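Local coordinates for protein putative branched-chain amino acid ABC transporter (Chromobacterium violaceum, PDB 4PYR) that is probably a periplasmic-binding-protein-like lipoprotein of the LppC family, possibly an enzyme regulator, and binds glutathione between its two lobes, at residues A180-V183 and A184-A187; P242-R245 and Q246-R249. All blocks are in the same frame, centred on the assembly; numbering follows the deposited sequence.

Contact 1 of 2, residues A180-V183 and A184-A187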
ATOM      1  N   ALA A 180     -11.800  -8.183   8.170  1.00 15.15           N
ATOM      2  CA  ALA A 180     -10.402  -7.959   8.474  1.00 14.93           C
ATOM      3  C   ALA A 180      -9.914  -9.262   9.048  1.00 16.55           C
ATOM      4  O   ALA A 180      -9.902  -9.452  10.258  1.00 18.06           O
ATOM      5  CB  ALA A 180     -10.273  -6.861   9.514  1.00 16.68           C
ATOM      6  N   LEU A 181      -9.596 -10.204   8.151  1.00 16.64           N
ATOM      7  CA  LEU A 181      -9.459 -11.598   8.496  1.00 19.65           C
ATOM      8  C   LEU A 181      -8.488 -12.205   7.507  1.00 19.34           C
ATOM      9  O   LEU A 181      -8.479 -11.840   6.309  1.00 19.27           O
ATOM     10  CB  LEU A 181     -10.869 -12.219   8.368  1.00 21.71           C
ATOM     11  CG  LEU A 181     -11.118 -13.622   8.898  1.00 20.87           C
ATOM     12  CD1 LEU A 181     -10.664 -13.735  10.337  1.00 21.76           C
ATOM     13  CD2 LEU A 181     -12.572 -13.999   8.678  1.00 22.21           C
ATOM     14  N   ASP A 182      -7.666 -13.142   7.991  1.00 20.14           N
ATOM     15  CA  ASP A 182      -6.714 -13.821   7.143  1.00 22.75           C
ATOM     16  C   ASP A 182      -7.462 -14.623   6.056  1.00 22.42           C
ATOM     17  O   ASP A 182      -8.612 -15.051   6.247  1.00 21.06           O
ATOM     18  CB  ASP A 182      -5.862 -14.765   7.984  1.00 25.83           C
ATOM     19  CG  ASP A 182      -6.713 -15.750   8.785  1.00 27.55           C
ATOM     20  OD1 ASP A 182      -7.311 -15.343   9.828  1.00 29.01           O
ATOM     21  OD2 ASP A 182      -6.875 -16.891   8.335  1.00 30.13           O
ATOM     22  N   VAL A 183      -6.808 -14.822   4.923  1.00 21.63           N
ATOM     23  CA  VAL A 183      -7.471 -15.342   3.741  1.00 23.13           C
ATOM     24  C   VAL A 183      -8.033 -16.751   3.971  1.00 22.67           C
ATOM     25  O   VAL A 183      -9.130 -17.035   3.498  1.00 24.61           O
ATOM     26  CB  VAL A 183      -6.533 -15.231   2.508  1.00 30.23           C
ATOM     27  CG1 VAL A 183      -5.343 -16.164   2.607  1.00 27.14           C
ATOM     28  CG2 VAL A 183      -7.296 -15.425   1.210  1.00 29.08           C
ATOM     29  N   ALA A 184      -7.328 -17.597   4.719  1.00 24.87           N
ATOM     30  CA  ALA A 184      -7.852 -18.949   5.023  1.00 24.30           C
ATOM     31  C   ALA A 184      -9.171 -18.907   5.815  1.00 25.65           C
ATOM     32  O   ALA A 184     -10.158 -19.545   5.419  1.00 25.84           O
ATOM     33  CB  ALA A 184      -6.831 -19.805   5.770  1.00 27.89           C
ATOM     34  N   GLN A 185      -9.194 -18.118   6.894  1.00 23.01           N
ATOM     35  CA  GLN A 185     -10.399 -17.973   7.674  1.00 22.47           C
ATOM     36  C   GLN A 185     -11.490 -17.240   6.911  1.00 19.95           C
ATOM     37  O   GLN A 185     -12.665 -17.531   7.087  1.00 21.81           O
ATOM     38  CB  GLN A 185     -10.101 -17.325   9.027  1.00 25.73           C
ATOM     39  CG  GLN A 185      -9.328 -18.295   9.944  1.00 28.97           C
ATOM     40  CD  GLN A 185      -9.205 -17.833  11.390  1.00 30.64           C
ATOM     41  OE1 GLN A 185      -8.849 -16.670  11.669  1.00 34.35           O
ATOM     42  NE2 GLN A 185      -9.473 -18.758  12.331  1.00 31.43           N
ATOM     43  N   ALA A 186     -11.112 -16.257   6.081  1.00 19.86           N
ATOM     44  CA  ALA A 186     -12.097 -15.543   5.296  1.00 19.00           C
ATOM     45  C   ALA A 186     -12.828 -16.445   4.356  1.00 19.75           C
ATOM     46  O   ALA A 186     -14.045 -16.309   4.177  1.00 20.15           O
ATOM     47  CB  ALA A 186     -11.427 -14.436   4.518  1.00 18.93           C
ATOM     48  N   ALA A 187     -12.089 -17.368   3.768  1.00 21.23           N
ATOM     49  CA  ALA A 187     -12.695 -18.333   2.859  1.00 20.89           C
ATOM     50  C   ALA A 187     -13.645 -19.258   3.590  1.00 24.50           C
ATOM     51  O   ALA A 187     -14.738 -19.551   3.090  1.00 23.47           O
ATOM     52  CB  ALA A 187     -11.612 -19.125   2.122  1.00 25.78           C
TER
HETATM   53  O   HOH W   1      -4.612 -17.373   5.975  1.00 34.25           O
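Asp182 and Gln185 are joined by a capping bond from side chain to backbone at the start of the helix. The carboxylate oxygen Asp182 OD2 accepts from Gln185 N at 3.0 Å, with an N-H...O angle of 160°. The donor comes in from above the carboxylate plane. A chi1 of 55° puts the carboxylate between the backbone N and the carbonyl carbon of Asp182, from where OD2 reaches Gln185 N.

The tight side lies inward. Leu181 CG is turned away from its backbone N (chi1 -169°), which carries the branch onto the helix backbone: Leu181 CD2 rests 3.7 Å from Ala186 N and 4.3 Å from Ala186 CB. The other methyl, Leu181 CD1, lies beside the Gln185 chain, 3.9 Å from Gln185 CB, and the two side chains cross at about a right angle. Both Leu181 and Ala186 are buried. Beside this packing, Ala186 N donates to Asp182 O at 2.8 Å, almost in line with the carbonyl bond, and Ala187 N donates to Val183 O in the next helical bond.

Asp182 is thus the N-cap of helix 183-192, at the end of the loop that leads out of strand 176-180, whose last residue, Ala180, pairs through its backbone with Val128 and Gly130. Leu181 N is taken up by the side chain of Gln204.

Solvent enters on the other flank. A water accepts from Ala184 N at 3.0 Å and donates weakly to Asp182 OD2, so two of the first-turn N-H groups are met by the carboxylate and the water. Ala184 is exposed, and its CB stands 3.9 Å from Asp182 OD2. The side chain of Val183 sets off away from 184-187 and touches Gln211 and Leu214.

Contact 2 of 2, residues P242-R245 and Q246-R249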
ATOM      1  N   PRO A 242       6.275 -14.395 -12.662  1.00 36.81           N
ATOM      2  CA  PRO A 242       5.005 -14.460 -11.981  1.00 30.92           C
ATOM      3  C   PRO A 242       5.261 -14.225 -10.509  1.00 28.60           C
ATOM      4  O   PRO A 242       5.947 -15.040  -9.868  1.00 30.40           O
ATOM      5  CB  PRO A 242       4.583 -15.907 -12.231  1.00 39.76           C
ATOM      6  CG  PRO A 242       5.082 -16.110 -13.594  1.00 34.85           C
ATOM      7  CD  PRO A 242       6.461 -15.582 -13.510  1.00 39.79           C
ATOM      8  N   LEU A 243       4.742 -13.142  -9.966  1.00 31.24           N
ATOM      9  CA  LEU A 243       4.950 -12.871  -8.550  1.00 33.15           C
ATOM     10  C   LEU A 243       3.672 -13.159  -7.796  1.00 32.65           C
ATOM     11  O   LEU A 243       2.558 -13.047  -8.359  1.00 34.43           O
ATOM     12  CB  LEU A 243       5.361 -11.402  -8.350  1.00 29.34           C
ATOM     13  CG  LEU A 243       6.643 -10.948  -9.073  1.00 30.60           C
ATOM     14  CD1 LEU A 243       6.768  -9.432  -9.033  1.00 25.81           C
ATOM     15  CD2 LEU A 243       7.930 -11.608  -8.555  1.00 30.22           C
ATOM     16  N   THR A 244       3.819 -13.489  -6.511  1.00 33.57           N
ATOM     17  CA  THR A 244       2.706 -13.402  -5.574  1.00 27.40           C
ATOM     18  C   THR A 244       2.113 -12.031  -5.707  1.00 27.63           C
ATOM     19  O   THR A 244       2.813 -11.154  -6.145  1.00 27.46           O
ATOM     20  CB  THR A 244       3.166 -13.726  -4.098  1.00 32.29           C
ATOM     21  OG1 THR A 244       4.173 -12.770  -3.698  1.00 29.93           O
ATOM     22  CG2 THR A 244       3.725 -15.082  -4.000  1.00 36.92           C
ATOM     23  N   ARG A 245       0.849 -11.884  -5.339  1.00 27.86           N
ATOM     24  CA  ARG A 245       0.257 -10.565  -5.295  1.00 28.86           C
ATOM     25  C   ARG A 245       1.077  -9.649  -4.385  1.00 26.93           C
ATOM     26  O   ARG A 245       1.302  -8.483  -4.731  1.00 27.50           O
ATOM     27  CB  ARG A 245      -1.207 -10.655  -4.855  1.00 32.71           C
ATOM     28  CG  ARG A 245      -2.098 -11.244  -5.910  1.00 29.60           C
ATOM     29  CD  ARG A 245      -2.450 -10.312  -7.035  1.00 32.62           C
ATOM     30  NE  ARG A 245      -3.470 -10.937  -7.872  1.00 32.65           N
ATOM     31  CZ  ARG A 245      -3.225 -11.739  -8.905  1.00 34.02           C
ATOM     32  NH1 ARG A 245      -1.983 -12.034  -9.265  1.00 38.62           N
ATOM     33  NH2 ARG A 245      -4.247 -12.278  -9.571  1.00 38.75           N
ATOM     34  N   GLN A 246       1.522 -10.192  -3.247  0.50 30.31           N
ATOM     35  CA  GLN A 246       2.315  -9.448  -2.249  0.50 25.49           C
ATOM     36  C   GLN A 246       3.528  -8.813  -2.905  0.50 26.87           C
ATOM     37  O   GLN A 246       3.754  -7.594  -2.845  0.50 27.74           O
ATOM     38  CB  GLN A 246       2.757 -10.412  -1.141  0.50 25.71           C
ATOM     39  CG  GLN A 246       3.254  -9.809   0.168  0.50 29.61           C
ATOM     40  CD  GLN A 246       3.419 -10.862   1.250  0.50 30.54           C
ATOM     41  OE1 GLN A 246       4.261 -11.756   1.137  0.50 33.88           O
ATOM     42  NE2 GLN A 246       2.614 -10.768   2.303  0.50 32.22           N
ATOM     43  N   THR A 247       4.301  -9.651  -3.571  1.00 27.00           N
ATOM     44  CA  THR A 247       5.516  -9.241  -4.259  1.00 22.82           C
ATOM     45  C   THR A 247       5.306  -8.315  -5.481  1.00 21.88           C
ATOM     46  O   THR A 247       6.010  -7.322  -5.665  1.00 27.79           O
ATOM     47  CB  THR A 247       6.307 -10.463  -4.702  1.00 26.02           C
ATOM     48  OG1 THR A 247       6.501 -11.323  -3.575  1.00 32.30           O
ATOM     49  CG2 THR A 247       7.617 -10.085  -5.262  1.00 25.78           C
ATOM     50  N   GLU A 248       4.364  -8.677  -6.349  1.00 25.41           N
ATOM     51  CA  GLU A 248       4.003  -7.846  -7.479  1.00 24.09           C
ATOM     52  C   GLU A 248       3.541  -6.461  -7.016  1.00 23.27           C
ATOM     53  O   GLU A 248       3.759  -5.492  -7.733  1.00 20.87           O
ATOM     54  CB  GLU A 248       2.930  -8.515  -8.311  1.00 21.09           C
ATOM     55  CG  GLU A 248       2.648  -7.729  -9.565  1.00 22.27           C
ATOM     56  CD  GLU A 248       2.071  -8.541 -10.704  1.00 23.62           C
ATOM     57  OE1 GLU A 248       1.696  -9.709 -10.496  1.00 25.59           O
ATOM     58  OE2 GLU A 248       2.012  -7.987 -11.825  1.00 27.54           O
ATOM     59  N   ARG A 249       2.937  -6.355  -5.825  1.00 22.66           N
ATOM     60  CA  ARG A 249       2.616  -5.032  -5.289  1.00 20.54           C
ATOM     61  C   ARG A 249       3.903  -4.227  -5.148  1.00 20.64           C
ATOM     62  O   ARG A 249       3.848  -3.020  -5.320  1.00 19.23           O
ATOM     63  CB  ARG A 249       1.816  -5.055  -3.965  1.00 22.88           C
ATOM     64  CG  ARG A 249       0.339  -5.442  -4.156  1.00 22.65           C
ATOM     65  CD  ARG A 249      -0.536  -5.361  -2.907  1.00 23.87           C
ATOM     66  NE  ARG A 249      -1.752  -6.064  -3.240  1.00 26.35           N
ATOM     67  CZ  ARG A 249      -1.959  -7.349  -2.957  1.00 24.80           C
ATOM     68  NH1 ARG A 249      -1.079  -8.035  -2.226  1.00 30.50           N
ATOM     69  NH2 ARG A 249      -3.072  -7.933  -3.364  1.00 26.00           N
TER
HETATM   70  O   HOH W   2       0.669 -11.089  -8.608  1.00 28.84           O
HETATM   71  O   HOH W   3       3.003 -11.456 -11.762  1.00 36.45           O
HETATM   72  O   HOH W   4       4.782 -13.485  -1.155  1.00 39.33           O
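Leu243 packs its two methyls on the first turn of the helix. Leu243 CD2 meets Thr247 CG2 at 3.6 Å, the side chains crossing at about a right angle, while Leu243 CD1 lies 3.5 Å from Glu248 CA. Both Leu243 and Thr247 also touch Val21 of helix 16-33, so this apolar patch is shared with a second helix.

The direct hydrogen bonds centre on Thr244. Its hydroxyl, placed between the backbone N and the carbonyl carbon by a chi1 of 60°, accepts from Thr247 N at 3.1 Å and an N-H...O angle of 161°; this makes Thr244 the N-cap of helix 245-265. The hydroxyls Thr244 OG1 and Thr247 OG1 are also 2.7 Å apart. Glu248 N donates to Thr244 O at 172°, a nearly straight bond, and Arg249 N to Arg245 O follows it.

Two waters link Glu248 OE1 to the backbone of Leu243, and both donate to the carboxylate oxygen. One accepts from Leu243 N, and the other donates to Leu243 O and accepts from Arg245 NH1 in the plane of the guanidinium. The charges themselves stay apart, with Arg245 NH1 and Glu248 OE1 separated by 4.5 Å. Glu248 OE2 turns elsewhere, to Trp224 NE1.

The Arg249 guanidinium packs with one face toward Arg245 O, and its NH2 lies 3.6 Å from Arg245 CB. That NH2 forms a salt bridge with Asp221 and a hydrogen bond with Asn206 O.

Contacts 1 and 2 come in series along the chain, each at the loop-to-helix junction that starts a helix: 183-192 for contact 1, 245-265 for contact 2. Their centres are 19 Å apart and their nearest atoms about 10 Å, so they do not touch. Contact 1 follows strand 176-180 of the mixed sheet and is a sheet-to-helix junction away from the ligand. Contact 2, which also meets helix 16-33, instead begins a helix whose first turn lies near the glutathione site: the side chain of Arg249 is about 4 Å from that of Leu104, a glutathione-binding residue, and about 8 Å from the bound glutathione.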